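Side-chain contacts in D-2-hydroxyacid dehydrogensase protein (Ketogulonicigenium vulgare, PDB 4LSW), which probably catalyses the NAD-dependent interconversion of D-2-hydroxyacids and 2-oxoacids, as other members of the D-isomer-specific 2-hydroxyacid dehydrogenase family do: residues D199-T204 and E221-E226; V215-I220 and D249-S254; I238-L243 and P268-L273. All coordinates share one frame; numbering follows the deposited sequence.

Interaction 1 (D199-T204 and E221-E226); sequences DFLFVT and EALGPE
L223 carries CG anti to the backbone N (chi1 -175°), a turn that brings its isopropyl fork from the end of helix 217-223 to the root of L201 on strand 200-203. CD2 of L223 lies 3.8 Å from CB of L201. CD1 of L223 is nearly as close to that CB, at 3.9 Å, so both methyls rest against one carbon. Leucine suits position 223 because its branch at CG puts methyls far enough from the helix backbone to reach the strand; L252 touches it too. L201 suits a buried strand site, where L194 and L229 also touch it. The strand and helix open a beta-alpha-beta unit that strand 228-231 completes within the Rossmann-type NAD-binding domain. Just past the helix, G224 takes a positive phi that would press a CB against the preceding carbonyl.

Beyond that turn the contact becomes polar. The carbonyl oxygens D199 O and E226 O stand 4.0 Å apart and, both being acceptors, cannot bond to each other; two waters link the segments instead. Water 1 donates to D199 O at 2.8 Å and to E226 O at 2.9 Å, over one face of the F200 ring, toward its rim. Water 2 joins D199 OD1, 2.7 Å away, to the same E226 O, 3.0 Å away, which is thus held by two waters. Salt bridges to R147 for D199 and to R141 for E226 give each carboxylate its own cation. The chemistry therefore splits: a buried leucine contact joins the helix end to the strand, and water supplies the donors that two neighbouring carbonyl oxygens cannot give each other.

Interaction 2 (V215-I220 and D249-S254); sequences VGRDVI and DGRLGS
I220 and L252 mark the closest approach of the two backbones, CA to CA 6.4 Å, where helix 217-223 passes the loop that leads from helix 240-249 into strand 254-257. Both belong to the Rossmann-type domain, whose helices pack on its parallel sheet. CG2 of I220 is the branch anti to the backbone N, and it meets CB of L252 at 3.9 Å; the two side chains cross at about a right angle, and A246 and L243 continue the apolar layer.

Nearer solvent, the guanidinium of R217 lies flat on that of R251, centres 3.9 Å apart and planes 18° from parallel, with R251 NH2 over the centre of the R217 group. OE2 of E221, salt-bridged to both arginines, and D249 on R251 probably offset the charge of the stacked pair. Arginine suits the place, its flat cation stacking by a face while its edge donates. With an alanine in place of R251, D249 would probably lose its cation, E221 one of its two, and R217 the flat group it lies on. D249 OD2 takes both bonds from the NE side of R251, in the guanidinium plane: from NH1 at 2.9 Å and from NE, on its anti lone pair, at 3.0 Å.

Interaction 3 (I238-L243 and P268-L273); sequences IDEEAL and PRFRDL
F270 reaches from its short helical turn toward E240 and L243, its CB serving as the spacer from which the ring departs with CG anti to the carbonyl carbon. CG and the two CD atoms carry the ring outward, and its far rim makes the contact. CE1 meets the CD2 methyl of L243 at 4.1 Å. On the other flank CE2 approaches OE1 of E240 at 3.5 Å, and CZ, at the tip, lies 4.0 Å from that oxygen. Because the carboxylate stands at the ring edge, its oxygen probably meets the weakly positive C-H rim favourably; the two planes are 80° apart. The other oxygen of E240, OE2, accepts from the backbone N of E261. A large flat apolar residue suits this place in the Rossmann-type domain, where it touches both helix 240-249 (I244) and strand 254-257 (L257).

At the outer side E241 and R269 form an end-on salt bridge. NH2 of R269 bonds at 2.9 Å to E241 OE2, met from above the carboxylate plane, and NH1 at 3.3 Å to E241 OE1, on its syn side. Both oxygens lie near the guanidinium plane, although the carboxylate is twisted 46° from it. Glutamate bends at chi2 (-66°) to bring its carboxylate there, and NH2 of R269 has a second partner in D267. D239 is the N-cap of helix 240-249, its OD1 accepting from A242 N at 3.0 Å.

All three interactions lie on the same side of the chain's centre, in the Rossmann-type domain, and each pairs a buried apolar contact with a polar outer part. Interactions 1 and 2 share helix 217-223: the former seats its end on a strand, the latter its flank on a loop, and a probable hydrogen bond from G253 N to G224 O joins the two. Interaction 3 moves on to helix 240-249, meeting interaction 2 where L243 packs on L252 and I220, and interaction 1 more thinly through I238 and V203. Their surface chemistry differs: water bridges in 199-204 with 221-226, stacked arginines in 215-220 with 249-254, a direct salt bridge in 238-243 with 268-273.

Interaction 1 (D199-T204 and E221-E226)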
loop_
_atom_site.group_PDB
_atom_site.type_symbol
_atom_site.label_atom_id
_atom_site.label_comp_id
_atom_site.label_asym_id
_atom_site.label_seq_id
_atom_site.Cartn_x
_atom_site.Cartn_y
_atom_site.Cartn_z
ATOM N N ASP A 199 -13.510 18.428 -3.356
ATOM C CA ASP A 199 -12.561 19.221 -2.606
ATOM C C ASP A 199 -11.375 18.383 -2.124
ATOM O O ASP A 199 -10.304 18.918 -1.855
ATOM C CB ASP A 199 -13.272 19.861 -1.409
ATOM C CG ASP A 199 -14.484 20.672 -1.830
ATOM O OD1 ASP A 199 -14.276 21.655 -2.563
ATOM O OD2 ASP A 199 -15.634 20.327 -1.462
ATOM N N PHE A 200 -11.579 17.073 -2.022
ATOM C CA PHE A 200 -10.575 16.136 -1.536
ATOM C C PHE A 200 -10.651 14.923 -2.439
ATOM O O PHE A 200 -11.742 14.412 -2.671
ATOM C CB PHE A 200 -10.900 15.686 -0.103
ATOM C CG PHE A 200 -11.052 16.810 0.881
ATOM C CD1 PHE A 200 -9.945 17.319 1.545
ATOM C CD2 PHE A 200 -12.305 17.348 1.157
ATOM C CE1 PHE A 200 -10.081 18.351 2.476
ATOM C CE2 PHE A 200 -12.444 18.391 2.077
ATOM C CZ PHE A 200 -11.338 18.883 2.740
ATOM N N LEU A 201 -9.516 14.481 -2.971
ATOM C CA LEU A 201 -9.487 13.296 -3.838
ATOM C C LEU A 201 -8.547 12.251 -3.259
ATOM O O LEU A 201 -7.351 12.520 -3.069
ATOM C CB LEU A 201 -9.007 13.662 -5.248
ATOM C CG LEU A 201 -8.901 12.516 -6.255
ATOM C CD1 LEU A 201 -10.267 11.915 -6.537
ATOM C CD2 LEU A 201 -8.250 12.998 -7.551
ATOM N N PHE A 202 -9.084 11.079 -2.958
ATOM C CA PHE A 202 -8.282 9.985 -2.426
ATOM C C PHE A 202 -7.889 9.054 -3.552
ATOM O O PHE A 202 -8.747 8.613 -4.319
ATOM C CB PHE A 202 -9.090 9.194 -1.388
ATOM C CG PHE A 202 -9.329 9.944 -0.111
ATOM C CD1 PHE A 202 -10.373 10.863 -0.008
ATOM C CD2 PHE A 202 -8.502 9.745 0.982
ATOM C CE1 PHE A 202 -10.596 11.562 1.169
ATOM C CE2 PHE A 202 -8.726 10.443 2.162
ATOM C CZ PHE A 202 -9.770 11.347 2.252
ATOM N N VAL A 203 -6.603 8.738 -3.644
ATOM C CA VAL A 203 -6.132 7.791 -4.645
ATOM C C VAL A 203 -5.926 6.441 -3.975
ATOM O O VAL A 203 -5.008 6.262 -3.159
ATOM C CB VAL A 203 -4.840 8.263 -5.301
ATOM C CG1 VAL A 203 -4.429 7.292 -6.400
ATOM C CG2 VAL A 203 -5.037 9.652 -5.867
ATOM N N THR A 204 -6.828 5.519 -4.296
ATOM C CA THR A 204 -6.887 4.204 -3.674
ATOM C C THR A 204 -7.022 3.164 -4.778
ATOM O O THR A 204 -7.902 2.311 -4.752
ATOM C CB THR A 204 -8.064 4.117 -2.670
ATOM O OG1 THR A 204 -9.253 4.641 -3.271
ATOM C CG2 THR A 204 -7.760 4.950 -1.441
ATOM N N GLU A 221 -5.209 19.299 -12.299
ATOM C CA GLU A 221 -5.725 20.641 -12.557
ATOM C C GLU A 221 -7.216 20.735 -12.263
ATOM O O GLU A 221 -7.700 21.747 -11.764
ATOM C CB GLU A 221 -5.423 21.072 -13.999
ATOM C CG GLU A 221 -3.954 21.381 -14.188
ATOM C CD GLU A 221 -3.653 22.119 -15.467
ATOM O OE1 GLU A 221 -4.504 22.145 -16.389
ATOM O OE2 GLU A 221 -2.542 22.673 -15.538
ATOM N N ALA A 222 -7.935 19.670 -12.575
ATOM C CA ALA A 222 -9.357 19.609 -12.270
ATOM C C ALA A 222 -9.620 19.578 -10.760
ATOM O O ALA A 222 -10.626 20.118 -10.293
ATOM C CB ALA A 222 -10.012 18.418 -12.978
ATOM N N LEU A 223 -8.722 18.948 -10.010
ATOM C CA LEU A 223 -8.831 18.926 -8.558
ATOM C C LEU A 223 -8.745 20.358 -8.029
ATOM O O LEU A 223 -9.514 20.746 -7.150
ATOM C CB LEU A 223 -7.752 18.025 -7.956
ATOM C CG LEU A 223 -7.772 17.789 -6.448
ATOM C CD1 LEU A 223 -9.197 17.459 -6.001
ATOM C CD2 LEU A 223 -6.805 16.678 -6.116
ATOM N N GLY A 224 -7.820 21.145 -8.568
ATOM C CA GLY A 224 -7.939 22.589 -8.463
ATOM C C GLY A 224 -7.210 23.272 -7.324
ATOM O O GLY A 224 -6.628 22.623 -6.447
ATOM N N PRO A 225 -7.243 24.608 -7.332
ATOM C CA PRO A 225 -6.383 25.407 -6.450
ATOM C C PRO A 225 -6.719 25.317 -4.977
ATOM O O PRO A 225 -5.895 25.704 -4.142
ATOM C CB PRO A 225 -6.605 26.850 -6.947
ATOM C CG PRO A 225 -7.883 26.810 -7.726
ATOM C CD PRO A 225 -7.926 25.435 -8.340
ATOM N N GLU A 226 -7.916 24.836 -4.665
ATOM C CA GLU A 226 -8.286 24.607 -3.278
ATOM C C GLU A 226 -8.651 23.152 -3.039
ATOM O O GLU A 226 -9.294 22.819 -2.041
ATOM C CB GLU A 226 -9.412 25.552 -2.864
ATOM C CG GLU A 226 -8.963 27.011 -2.950
ATOM C CD GLU A 226 -9.971 28.008 -2.429
ATOM O OE1 GLU A 226 -10.941 27.605 -1.755
ATOM O OE2 GLU A 226 -9.782 29.215 -2.698
HETATM O O HOH W 1 -9.255 20.719 -0.019
HETATM O O HOH W 2 -12.161 23.395 -2.463
#

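Interaction 2 (V215-I220 and D249-S254)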
loop_
_atom_site.group_PDB
_atom_site.type_symbol
_atom_site.label_atom_id
_atom_site.label_comp_id
_atom_site.label_asym_id
_atom_site.label_seq_id
_atom_site.Cartn_x
_atom_site.Cartn_y
_atom_site.Cartn_z
ATOM N N VAL A 215 -3.608 9.575 -12.643
ATOM C CA VAL A 215 -3.578 10.928 -12.099
ATOM C C VAL A 215 -2.445 11.732 -12.718
ATOM O O VAL A 215 -1.313 11.712 -12.232
ATOM C CB VAL A 215 -3.448 10.939 -10.560
ATOM C CG1 VAL A 215 -3.515 12.368 -10.021
ATOM C CG2 VAL A 215 -4.545 10.090 -9.946
ATOM N N GLY A 216 -2.768 12.438 -13.794
ATOM C CA GLY A 216 -1.806 13.297 -14.456
ATOM C C GLY A 216 -2.185 14.766 -14.347
ATOM O O GLY A 216 -3.028 15.145 -13.526
ATOM N N ARG A 217 -1.580 15.599 -15.188
ATOM C CA ARG A 217 -1.838 17.041 -15.162
ATOM C C ARG A 217 -3.331 17.389 -15.236
ATOM O O ARG A 217 -3.794 18.251 -14.494
ATOM C CB ARG A 217 -1.089 17.769 -16.293
ATOM C CG ARG A 217 -1.428 19.255 -16.394
ATOM C CD ARG A 217 -0.628 19.966 -17.499
ATOM N NE ARG A 217 0.609 20.555 -17.002
ATOM C CZ ARG A 217 0.830 21.863 -16.910
ATOM N NH1 ARG A 217 -0.095 22.735 -17.293
ATOM N NH2 ARG A 217 1.990 22.307 -16.450
ATOM N N ASP A 218 -4.085 16.732 -16.119
ATOM C CA ASP A 218 -5.491 17.084 -16.267
ATOM C C ASP A 218 -6.310 16.788 -15.006
ATOM O O ASP A 218 -7.152 17.596 -14.608
ATOM C CB ASP A 218 -6.112 16.409 -17.504
ATOM C CG ASP A 218 -5.604 16.992 -18.808
ATOM O OD1 ASP A 218 -5.153 18.151 -18.808
ATOM O OD2 ASP A 218 -5.670 16.278 -19.828
ATOM N N VAL A 219 -6.055 15.640 -14.383
ATOM C CA VAL A 219 -6.772 15.291 -13.152
ATOM C C VAL A 219 -6.388 16.262 -12.046
ATOM O O VAL A 219 -7.246 16.773 -11.326
ATOM C CB VAL A 219 -6.463 13.860 -12.709
ATOM C CG1 VAL A 219 -7.089 13.573 -11.337
ATOM C CG2 VAL A 219 -6.987 12.889 -13.749
ATOM N N ILE A 220 -5.092 16.524 -11.931
ATOM C CA ILE A 220 -4.574 17.415 -10.901
ATOM C C ILE A 220 -5.139 18.825 -11.059
ATOM O O ILE A 220 -5.529 19.474 -10.088
ATOM C CB ILE A 220 -3.034 17.412 -10.906
ATOM C CG1 ILE A 220 -2.526 16.028 -10.484
ATOM C CG2 ILE A 220 -2.506 18.504 -9.990
ATOM C CD1 ILE A 220 -1.056 15.789 -10.789
ATOM N N ASP A 249 2.844 25.885 -8.466
ATOM C CA ASP A 249 2.115 26.927 -9.198
ATOM C C ASP A 249 0.844 27.398 -8.508
ATOM O O ASP A 249 0.285 28.436 -8.863
ATOM C CB ASP A 249 1.667 26.408 -10.569
ATOM C CG ASP A 249 2.792 26.307 -11.567
ATOM O OD1 ASP A 249 3.907 26.803 -11.289
ATOM O OD2 ASP A 249 2.531 25.733 -12.645
ATOM N N GLY A 250 0.357 26.608 -7.559
ATOM C CA GLY A 250 -0.933 26.885 -6.956
ATOM C C GLY A 250 -2.107 26.317 -7.740
ATOM O O GLY A 250 -3.258 26.566 -7.396
ATOM N N ARG A 251 -1.822 25.555 -8.796
ATOM C CA ARG A 251 -2.874 24.890 -9.558
ATOM C C ARG A 251 -3.534 23.749 -8.766
ATOM O O ARG A 251 -4.682 23.385 -9.031
ATOM C CB ARG A 251 -2.348 24.381 -10.907
ATOM C CG ARG A 251 -2.126 25.476 -11.944
ATOM C CD ARG A 251 -1.595 24.931 -13.271
ATOM N NE ARG A 251 -0.191 24.531 -13.161
ATOM C CZ ARG A 251 0.269 23.297 -13.349
ATOM N NH1 ARG A 251 1.567 23.054 -13.192
ATOM N NH2 ARG A 251 -0.539 22.309 -13.698
ATOM N N LEU A 252 -2.794 23.185 -7.815
ATOM C CA LEU A 252 -3.350 22.244 -6.843
ATOM C C LEU A 252 -3.125 22.845 -5.477
ATOM O O LEU A 252 -2.032 23.335 -5.184
ATOM C CB LEU A 252 -2.650 20.888 -6.911
ATOM C CG LEU A 252 -3.164 19.881 -5.862
ATOM C CD1 LEU A 252 -4.656 19.611 -6.056
ATOM C CD2 LEU A 252 -2.372 18.610 -5.940
ATOM N N GLY A 253 -4.147 22.780 -4.632
ATOM C CA GLY A 253 -4.076 23.380 -3.310
ATOM C C GLY A 253 -3.104 22.722 -2.351
ATOM O O GLY A 253 -2.311 23.415 -1.702
ATOM N N SER A 254 -3.168 21.399 -2.241
ATOM C CA SER A 254 -2.327 20.680 -1.294
ATOM C C SER A 254 -2.322 19.190 -1.587
ATOM O O SER A 254 -3.139 18.697 -2.366
ATOM C CB SER A 254 -2.791 20.927 0.150
ATOM O OG SER A 254 -4.102 20.423 0.353
#

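Interaction 3 (I238-L243 and P268-L273)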
loop_
_atom_site.group_PDB
_atom_site.type_symbol
_atom_site.label_atom_id
_atom_site.label_comp_id
_atom_site.label_asym_id
_atom_site.label_seq_id
_atom_site.Cartn_x
_atom_site.Cartn_y
_atom_site.Cartn_z
ATOM N N ILE A 238 0.478 8.216 -10.045
ATOM C CA ILE A 238 0.526 9.676 -10.065
ATOM C C ILE A 238 1.766 10.179 -10.807
ATOM O O ILE A 238 2.879 9.691 -10.591
ATOM C CB ILE A 238 0.474 10.260 -8.649
ATOM C CG1 ILE A 238 -0.815 9.806 -7.955
ATOM C CG2 ILE A 238 0.545 11.782 -8.681
ATOM C CD1 ILE A 238 -0.970 10.333 -6.551
ATOM N N ASP A 239 1.551 11.145 -11.696
ATOM C CA ASP A 239 2.649 11.827 -12.373
ATOM C C ASP A 239 3.259 12.817 -11.376
ATOM O O ASP A 239 2.717 13.904 -11.153
ATOM C CB ASP A 239 2.114 12.556 -13.613
ATOM C CG ASP A 239 3.210 13.230 -14.436
ATOM O OD1 ASP A 239 4.282 13.551 -13.897
ATOM O OD2 ASP A 239 2.966 13.450 -15.642
ATOM N N GLU A 240 4.382 12.446 -10.769
ATOM C CA GLU A 240 5.008 13.291 -9.748
ATOM C C GLU A 240 5.543 14.621 -10.273
ATOM O O GLU A 240 5.512 15.624 -9.565
ATOM C CB GLU A 240 6.109 12.539 -8.983
ATOM C CG GLU A 240 5.583 11.398 -8.113
ATOM C CD GLU A 240 6.604 10.883 -7.114
ATOM O OE1 GLU A 240 7.748 11.390 -7.078
ATOM O OE2 GLU A 240 6.249 9.964 -6.351
ATOM N N GLU A 241 6.040 14.633 -11.509
ATOM C CA GLU A 241 6.474 15.889 -12.114
ATOM C C GLU A 241 5.308 16.853 -12.301
ATOM O O GLU A 241 5.423 18.046 -12.010
ATOM C CB GLU A 241 7.151 15.627 -13.461
ATOM C CG GLU A 241 8.532 14.986 -13.350
ATOM C CD GLU A 241 9.577 15.886 -12.695
ATOM O OE1 GLU A 241 9.375 17.115 -12.619
ATOM O OE2 GLU A 241 10.608 15.348 -12.255
ATOM N N ALA A 242 4.175 16.321 -12.757
ATOM C CA ALA A 242 2.971 17.131 -12.899
ATOM C C ALA A 242 2.466 17.581 -11.529
ATOM O O ALA A 242 1.975 18.701 -11.390
ATOM C CB ALA A 242 1.895 16.370 -13.621
ATOM N N LEU A 243 2.584 16.698 -10.534
ATOM C CA LEU A 243 2.098 16.994 -9.191
ATOM C C LEU A 243 2.931 18.102 -8.552
ATOM O O LEU A 243 2.396 19.072 -8.010
ATOM C CB LEU A 243 2.130 15.728 -8.330
ATOM C CG LEU A 243 1.726 15.881 -6.856
ATOM C CD1 LEU A 243 0.356 16.509 -6.762
ATOM C CD2 LEU A 243 1.739 14.530 -6.170
ATOM N N PRO A 268 13.314 15.291 -3.343
ATOM C CA PRO A 268 13.586 16.360 -2.370
ATOM C C PRO A 268 12.641 17.553 -2.505
ATOM O O PRO A 268 12.389 18.254 -1.527
ATOM C CB PRO A 268 15.010 16.799 -2.722
ATOM C CG PRO A 268 15.624 15.609 -3.383
ATOM C CD PRO A 268 14.514 14.919 -4.115
ATOM N N ARG A 269 12.121 17.775 -3.706
ATOM C CA ARG A 269 11.261 18.924 -3.952
ATOM C C ARG A 269 9.954 18.886 -3.154
ATOM O O ARG A 269 9.353 19.930 -2.889
ATOM C CB ARG A 269 10.976 19.060 -5.444
ATOM C CG ARG A 269 12.150 19.617 -6.230
ATOM C CD ARG A 269 11.858 19.552 -7.711
ATOM N NE ARG A 269 11.636 18.175 -8.141
ATOM C CZ ARG A 269 11.205 17.830 -9.347
ATOM N NH1 ARG A 269 10.948 18.772 -10.255
ATOM N NH2 ARG A 269 11.032 16.554 -9.664
ATOM N N PHE A 270 9.524 17.689 -2.761
ATOM C CA PHE A 270 8.339 17.562 -1.921
ATOM C C PHE A 270 8.557 18.232 -0.570
ATOM O O PHE A 270 7.606 18.654 0.086
ATOM C CB PHE A 270 7.967 16.086 -1.727
ATOM C CG PHE A 270 7.246 15.482 -2.893
ATOM C CD1 PHE A 270 6.043 16.022 -3.334
ATOM C CD2 PHE A 270 7.753 14.359 -3.531
ATOM C CE1 PHE A 270 5.371 15.462 -4.409
ATOM C CE2 PHE A 270 7.086 13.793 -4.604
ATOM C CZ PHE A 270 5.888 14.347 -5.043
ATOM N N ARG A 271 9.823 18.331 -0.169
ATOM C CA ARG A 271 10.187 18.907 1.117
ATOM C C ARG A 271 10.116 20.437 1.075
ATOM O O ARG A 271 9.880 21.085 2.097
ATOM C CB ARG A 271 11.599 18.438 1.501
ATOM C CG ARG A 271 11.974 18.580 2.961
ATOM C CD ARG A 271 13.374 18.016 3.225
ATOM N NE ARG A 271 13.370 16.589 3.547
ATOM C CZ ARG A 271 13.809 15.628 2.739
ATOM N NH1 ARG A 271 14.307 15.926 1.546
ATOM N NH2 ARG A 271 13.762 14.362 3.128
ATOM N N ASP A 272 10.304 21.002 -0.118
ATOM C CA ASP A 272 10.337 22.454 -0.309
ATOM C C ASP A 272 8.955 23.104 -0.404
ATOM O O ASP A 272 8.813 24.314 -0.230
ATOM C CB ASP A 272 11.136 22.802 -1.574
ATOM C CG ASP A 272 12.553 22.259 -1.544
ATOM O OD1 ASP A 272 13.134 22.173 -0.444
ATOM O OD2 ASP A 272 13.077 21.915 -2.624
ATOM N N LEU A 273 7.939 22.300 -0.694
ATOM C CA LEU A 273 6.587 22.821 -0.869
ATOM C C LEU A 273 5.910 23.064 0.484
ATOM O O LEU A 273 6.103 22.292 1.418
ATOM C CB LEU A 273 5.771 21.860 -1.738
ATOM C CG LEU A 273 6.334 21.647 -3.148
ATOM C CD1 LEU A 273 5.860 20.328 -3.751
ATOM C CD2 LEU A 273 5.954 22.818 -4.041
#